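Local coordinates for flagellar basal body rod modification protein (Helicobacter pylori 26695, PDB 4ZZF) that is probably required for building the flagellar hook, perhaps as a scaffolding protein, and is seen here as a fragment containing its Ig-like domain, at residues Gln45-Asn48 with Glu49-Leu53; Lys34-Ala37 with Ser38-Val41; Ile57-Lys60 with Asp61-Gly64. One frame throughout, in Å; residues are numbered along the deposited sequence.

All three contacts are local turns at the surface of the Ig-like domain. Contact 1 closes the hairpin between strands 43-47 and 53-58, contact 2 folds the loop leading into the first of these, and contact 3 turns the chain out of the second. Among the touching residues the buried ones are Ile46 in contact 1 and Leu59 in contact 3. Contacts 2 and 3 lie about 8 Å apart between centres and touch; the centre of contact 1 is more than 20 Å from theirs, though it meets contact 3 where Ile46 packs on Ile57. An asparagine amide organises contact 1 and an aspartate carboxylate contact 2, whereas contact 3 relies on main-chain bonds and leucine-tyrosine packing.

Contact 1 of 3, residues Gln45-Asn48 with Glu49-Leu53; sequences QILN and ENNEL
Asn48 folds its side chain over the turn it begins and meets Glu52 on the far side. Asn48 CB stands 4.1 Å from the carbonyl O of Glu52. With chi1 at 70°, CG is held between the backbone N and the carbonyl carbon, which aims the amide back at the following peptides. Asn48 OD1 then takes two N-H groups from opposite faces of the amide plane: Asn50 N at 2.7 Å and Glu52 N at 3.1 Å, neither of them in that plane. At the other branch of the tip, Asn48 ND2 gives a nearly straight bond of 3.1 Å to Glu52 OE1, on the anti side of the carboxylate. With both branches gripped, the amide can hardly rotate.

The main chain closes under it, Asn51 N bonding to Asn48 O at 2.8 Å and Asn48 N to Glu52 O at 3.0 Å. One residue along, Leu47 and Leu53 form a non-hydrogen-bonded antiparallel pair and touch through their CD1 methyls at 3.8 Å. Leu53 CD1 also rests against Gln45 CB. Beyond the turn, Asn51 OD1 bonds to Lys89 NZ, tying the loop to strand 86-94. A type I turn over Asn48-Asn51, left-handed backbone angles at Asn51 and an Asx turn at Asn48 add up to the 3:5 beta-hairpin with a G1-type bulge.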
# COMPACT_ATOMS: atom_id res chain seq x y z
N GLN A 45 17.35 11.96 26.76
CA GLN A 45 18.38 11.35 27.60
C GLN A 45 19.45 10.68 26.74
O GLN A 45 19.14 9.96 25.79
CB GLN A 45 17.78 10.32 28.57
CG GLN A 45 16.70 10.85 29.52
CD GLN A 45 15.34 11.06 28.82
OE1 GLN A 45 14.88 10.20 28.05
NE2 GLN A 45 14.70 12.20 29.10
N ILE A 46 20.72 10.91 27.09
CA ILE A 46 21.84 10.23 26.43
C ILE A 46 22.54 9.28 27.40
O ILE A 46 23.04 9.70 28.44
CB ILE A 46 22.82 11.24 25.88
CG1 ILE A 46 22.07 12.28 25.05
CG2 ILE A 46 23.89 10.52 25.05
CD1 ILE A 46 22.94 13.37 24.45
N LEU A 47 22.56 8.00 27.06
CA LEU A 47 23.08 6.96 27.94
C LEU A 47 24.33 6.34 27.31
O LEU A 47 24.44 6.30 26.08
CB LEU A 47 22.03 5.88 28.19
CG LEU A 47 20.80 6.13 29.08
CD1 LEU A 47 20.09 7.40 28.76
CD2 LEU A 47 19.82 4.97 28.95
N ASN A 48 25.26 5.85 28.15
CA ASN A 48 26.43 5.16 27.62
C ASN A 48 26.12 3.68 27.43
O ASN A 48 24.98 3.25 27.67
CB ASN A 48 27.66 5.36 28.53
CG ASN A 48 27.57 4.62 29.87
OD1 ASN A 48 26.77 3.70 30.07
ND2 ASN A 48 28.44 5.02 30.80
N GLU A 49 27.12 2.90 27.03
CA GLU A 49 26.89 1.50 26.67
C GLU A 49 26.41 0.66 27.85
O GLU A 49 25.87 -0.43 27.66
CB GLU A 49 28.15 0.88 26.06
CG GLU A 49 28.16 0.97 24.52
CD GLU A 49 26.87 0.45 23.86
OE1 GLU A 49 26.46 -0.70 24.15
OE2 GLU A 49 26.24 1.19 23.06
N ASN A 50 26.58 1.17 29.06
CA ASN A 50 26.10 0.45 30.23
C ASN A 50 24.76 0.99 30.74
O ASN A 50 24.36 0.71 31.87
CB ASN A 50 27.16 0.50 31.34
CG ASN A 50 28.41 -0.28 30.96
OD1 ASN A 50 28.48 -1.50 31.11
ND2 ASN A 50 29.41 0.44 30.45
N ASN A 51 24.08 1.75 29.87
CA ASN A 51 22.79 2.37 30.20
C ASN A 51 22.87 3.29 31.41
O ASN A 51 21.93 3.38 32.20
CB ASN A 51 21.71 1.30 30.43
CG ASN A 51 21.41 0.51 29.18
OD1 ASN A 51 21.42 1.05 28.07
ND2 ASN A 51 21.19 -0.79 29.34
N GLU A 52 24.00 3.97 31.54
CA GLU A 52 24.18 4.98 32.57
C GLU A 52 23.99 6.35 31.95
O GLU A 52 24.58 6.66 30.91
CB GLU A 52 25.57 4.87 33.21
CG GLU A 52 25.85 3.49 33.80
CD GLU A 52 27.28 3.34 34.32
OE1 GLU A 52 28.20 3.97 33.76
OE2 GLU A 52 27.47 2.57 35.30
N LEU A 53 23.15 7.16 32.59
CA LEU A 53 22.81 8.48 32.09
C LEU A 53 24.03 9.39 32.04
O LEU A 53 24.67 9.64 33.05
CB LEU A 53 21.73 9.11 32.96
CG LEU A 53 21.21 10.48 32.51
CD1 LEU A 53 20.56 10.33 31.17
CD2 LEU A 53 20.22 11.03 33.53

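Contact 2 of 3, residues Lys34-Ala37 with Ser38-Val41; sequences KIDA and SKGV
The carboxylate of Asp36 receives Ser38 and Lys39 on a single face. Ser38 N and Ser38 OG both approach Asp36 OD1 from above the carboxylate plane, at 2.9 Å and 2.8 Å, each nearly 40° out of it. Over the same face, farther round toward OD2, lies the aliphatic part of Lys39, whose CD is 3.5 Å from Asp36 OD2; the two side chains cross at about a right angle. None of these neighbours sits at the carboxylate edge.

The group is brought there by the first torsion of Asp36: CG points opposite to the backbone N (chi1 -178°) and leans forward over the next two peptides. Ser38 answers with OG turned back toward the aspartate, so its backbone N-H and its hydroxyl converge on one oxygen. The N-H bond makes an Asx turn, and the hydroxyl reinforces it. Two donors on OD1 would be expected to favour the ionised carboxylate.

Beneath this, the backbone makes a type I turn from Asp36 to Lys39, closed by a rather long bond of 3.2 Å from Lys39 N to Asp36 O. A water lies 2.7 Å from Asp36 O and the same distance from Lys39 O, within bonding distance of both ends of the turn. The lysine ammonium goes elsewhere: bends at its last two torsions carry NZ away from the aspartate to the carbonyl O of Leu96.

Asn95 OD1 accepts from Asp36 N, and Asn63 OD1 from Ala37 N. The turn thus lies in the connection from strand 25-31 to strand 43-47, held between the loop that follows strand 86-94 and the one that follows strand 53-58.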
# COMPACT_ATOMS: atom_id res chain seq x y z
N LYS A 34 3.00 16.38 18.07
CA LYS A 34 3.58 17.67 18.44
C LYS A 34 3.99 17.69 19.90
O LYS A 34 3.23 17.31 20.77
CB LYS A 34 2.57 18.80 18.20
CG LYS A 34 2.39 19.18 16.76
CD LYS A 34 1.59 20.47 16.62
CE LYS A 34 1.50 20.87 15.15
NZ LYS A 34 0.90 22.23 14.96
N ILE A 35 5.20 18.14 20.17
CA ILE A 35 5.64 18.28 21.56
C ILE A 35 4.80 19.35 22.27
O ILE A 35 4.63 20.46 21.76
CB ILE A 35 7.12 18.66 21.65
CG1 ILE A 35 7.97 17.56 21.02
CG2 ILE A 35 7.52 18.90 23.07
CD1 ILE A 35 9.38 17.99 20.77
N ASP A 36 4.26 19.01 23.44
CA ASP A 36 3.58 20.01 24.26
C ASP A 36 4.36 20.15 25.56
O ASP A 36 4.33 19.25 26.38
CB ASP A 36 2.14 19.61 24.52
CG ASP A 36 1.37 20.66 25.34
OD1 ASP A 36 2.00 21.58 25.93
OD2 ASP A 36 0.12 20.55 25.41
N ALA A 37 5.02 21.28 25.76
CA ALA A 37 5.91 21.46 26.90
C ALA A 37 5.19 21.75 28.23
O ALA A 37 5.84 21.90 29.28
CB ALA A 37 6.92 22.58 26.61
N SER A 38 3.86 21.85 28.19
CA SER A 38 3.09 21.99 29.44
C SER A 38 2.76 20.61 30.03
O SER A 38 2.26 20.50 31.14
CB SER A 38 1.81 22.79 29.20
OG SER A 38 0.92 22.01 28.45
N LYS A 39 3.04 19.56 29.26
CA LYS A 39 2.70 18.20 29.64
C LYS A 39 3.93 17.51 30.21
O LYS A 39 4.70 16.88 29.48
CB LYS A 39 2.12 17.43 28.44
CG LYS A 39 0.71 17.90 28.04
CD LYS A 39 0.22 17.31 26.71
CE LYS A 39 -0.11 15.82 26.81
NZ LYS A 39 -1.16 15.54 27.83
N GLY A 40 4.12 17.64 31.52
CA GLY A 40 5.33 17.17 32.18
C GLY A 40 6.54 17.98 31.76
O GLY A 40 6.40 19.11 31.30
N VAL A 41 7.73 17.39 31.91
CA VAL A 41 8.97 18.02 31.49
C VAL A 41 9.66 17.19 30.40
O VAL A 41 10.33 16.21 30.70
CB VAL A 41 9.91 18.22 32.71
CG1 VAL A 41 11.21 18.93 32.29
CG2 VAL A 41 9.18 19.00 33.82
O HOH W 1 6.06 17.31 27.19

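Contact 3 of 3, residues Ile57-Lys60 with Asp61-Gly64; sequences IPLK and DYNG
Leu59 and Tyr62 make the compact half of this turn. Tyr62 N bonds to Leu59 O at 2.7 Å, and the same carbonyl oxygen lies in the plane of the tyrosine ring, at its edge, 3.7 Å from Tyr62 CD1. Leu59 CD2 instead comes from one side of the ring plane and meets Tyr62 CD1 at 3.9 Å, the two side chains crossing at about a right angle. Tyr62 CG stands opposite its own carbonyl carbon (chi1 -67°), which swings the ring back beside the leucine. Farther in, Tyr62 meets Phe71 edge-to-face, and Leu59 also touches that phenylalanine.

The outer half, where Lys60 and Asp61 are exposed to solvent, is looser. Lys60 stretches away in an extended chain, and Lys60 NZ stays 6.2 Å from Asp61 OD1, too far for a salt bridge. Here a water does the joining: it donates to Pro58 O at 2.8 Å and accepts from Asp61 N, also at 2.8 Å. The following backbone bond, Asn63 N to Lys60 O, is longer at 3.3 Å.

Two successive N-H to C=O bonds, each to the third residue back, make a single short turn of 3-10 helix, which here connects strands 53-58 and 67-73 of the Ig-like domain.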
# COMPACT_ATOMS: atom_id res chain seq x y z
N ILE A 57 19.13 16.65 27.76
CA ILE A 57 18.85 17.85 27.00
C ILE A 57 17.36 18.15 27.07
O ILE A 57 16.54 17.34 26.61
CB ILE A 57 19.27 17.68 25.54
CG1 ILE A 57 20.73 17.24 25.46
CG2 ILE A 57 19.04 18.96 24.75
CD1 ILE A 57 21.20 17.03 24.05
N PRO A 58 16.99 19.31 27.65
CA PRO A 58 15.57 19.70 27.78
C PRO A 58 14.89 19.96 26.43
O PRO A 58 15.47 20.60 25.55
CB PRO A 58 15.64 20.99 28.61
CG PRO A 58 17.01 21.53 28.39
CD PRO A 58 17.89 20.30 28.25
N LEU A 59 13.66 19.48 26.27
CA LEU A 59 12.93 19.65 25.02
C LEU A 59 11.93 20.81 25.06
O LEU A 59 11.29 21.13 24.05
CB LEU A 59 12.20 18.35 24.67
CG LEU A 59 13.09 17.28 24.04
CD1 LEU A 59 12.28 16.04 23.73
CD2 LEU A 59 13.72 17.80 22.76
N LYS A 60 11.80 21.41 26.24
CA LYS A 60 11.00 22.63 26.47
C LYS A 60 10.90 23.57 25.26
O LYS A 60 9.81 23.97 24.84
CB LYS A 60 11.61 23.38 27.67
CG LYS A 60 10.84 24.53 28.23
CD LYS A 60 11.45 24.93 29.58
CE LYS A 60 11.18 26.40 29.91
NZ LYS A 60 11.82 26.81 31.19
N ASP A 61 12.05 23.91 24.69
CA ASP A 61 12.11 24.92 23.64
C ASP A 61 11.55 24.43 22.32
O ASP A 61 11.37 25.22 21.40
CB ASP A 61 13.56 25.40 23.43
CG ASP A 61 14.08 26.21 24.61
OD1 ASP A 61 13.29 26.98 25.20
OD2 ASP A 61 15.27 26.06 24.96
N TYR A 62 11.27 23.13 22.22
CA TYR A 62 10.80 22.59 20.95
C TYR A 62 9.30 22.45 20.96
O TYR A 62 8.72 21.73 20.14
CB TYR A 62 11.49 21.25 20.65
CG TYR A 62 12.97 21.42 20.40
CD1 TYR A 62 13.87 21.46 21.45
CD2 TYR A 62 13.46 21.57 19.10
CE1 TYR A 62 15.23 21.63 21.24
CE2 TYR A 62 14.82 21.74 18.87
CZ TYR A 62 15.70 21.77 19.94
OH TYR A 62 17.05 21.94 19.73
N ASN A 63 8.68 23.15 21.90
CA ASN A 63 7.23 23.16 22.02
C ASN A 63 6.59 23.42 20.67
O ASN A 63 7.00 24.33 19.96
CB ASN A 63 6.76 24.20 23.05
CG ASN A 63 5.26 24.22 23.20
OD1 ASN A 63 4.68 23.31 23.81
ND2 ASN A 63 4.62 25.23 22.64
N GLY A 64 5.62 22.60 20.30
CA GLY A 64 4.92 22.80 19.03
C GLY A 64 5.44 22.04 17.82
O GLY A 64 4.75 21.96 16.80
O HOH W 2 14.69 23.24 25.48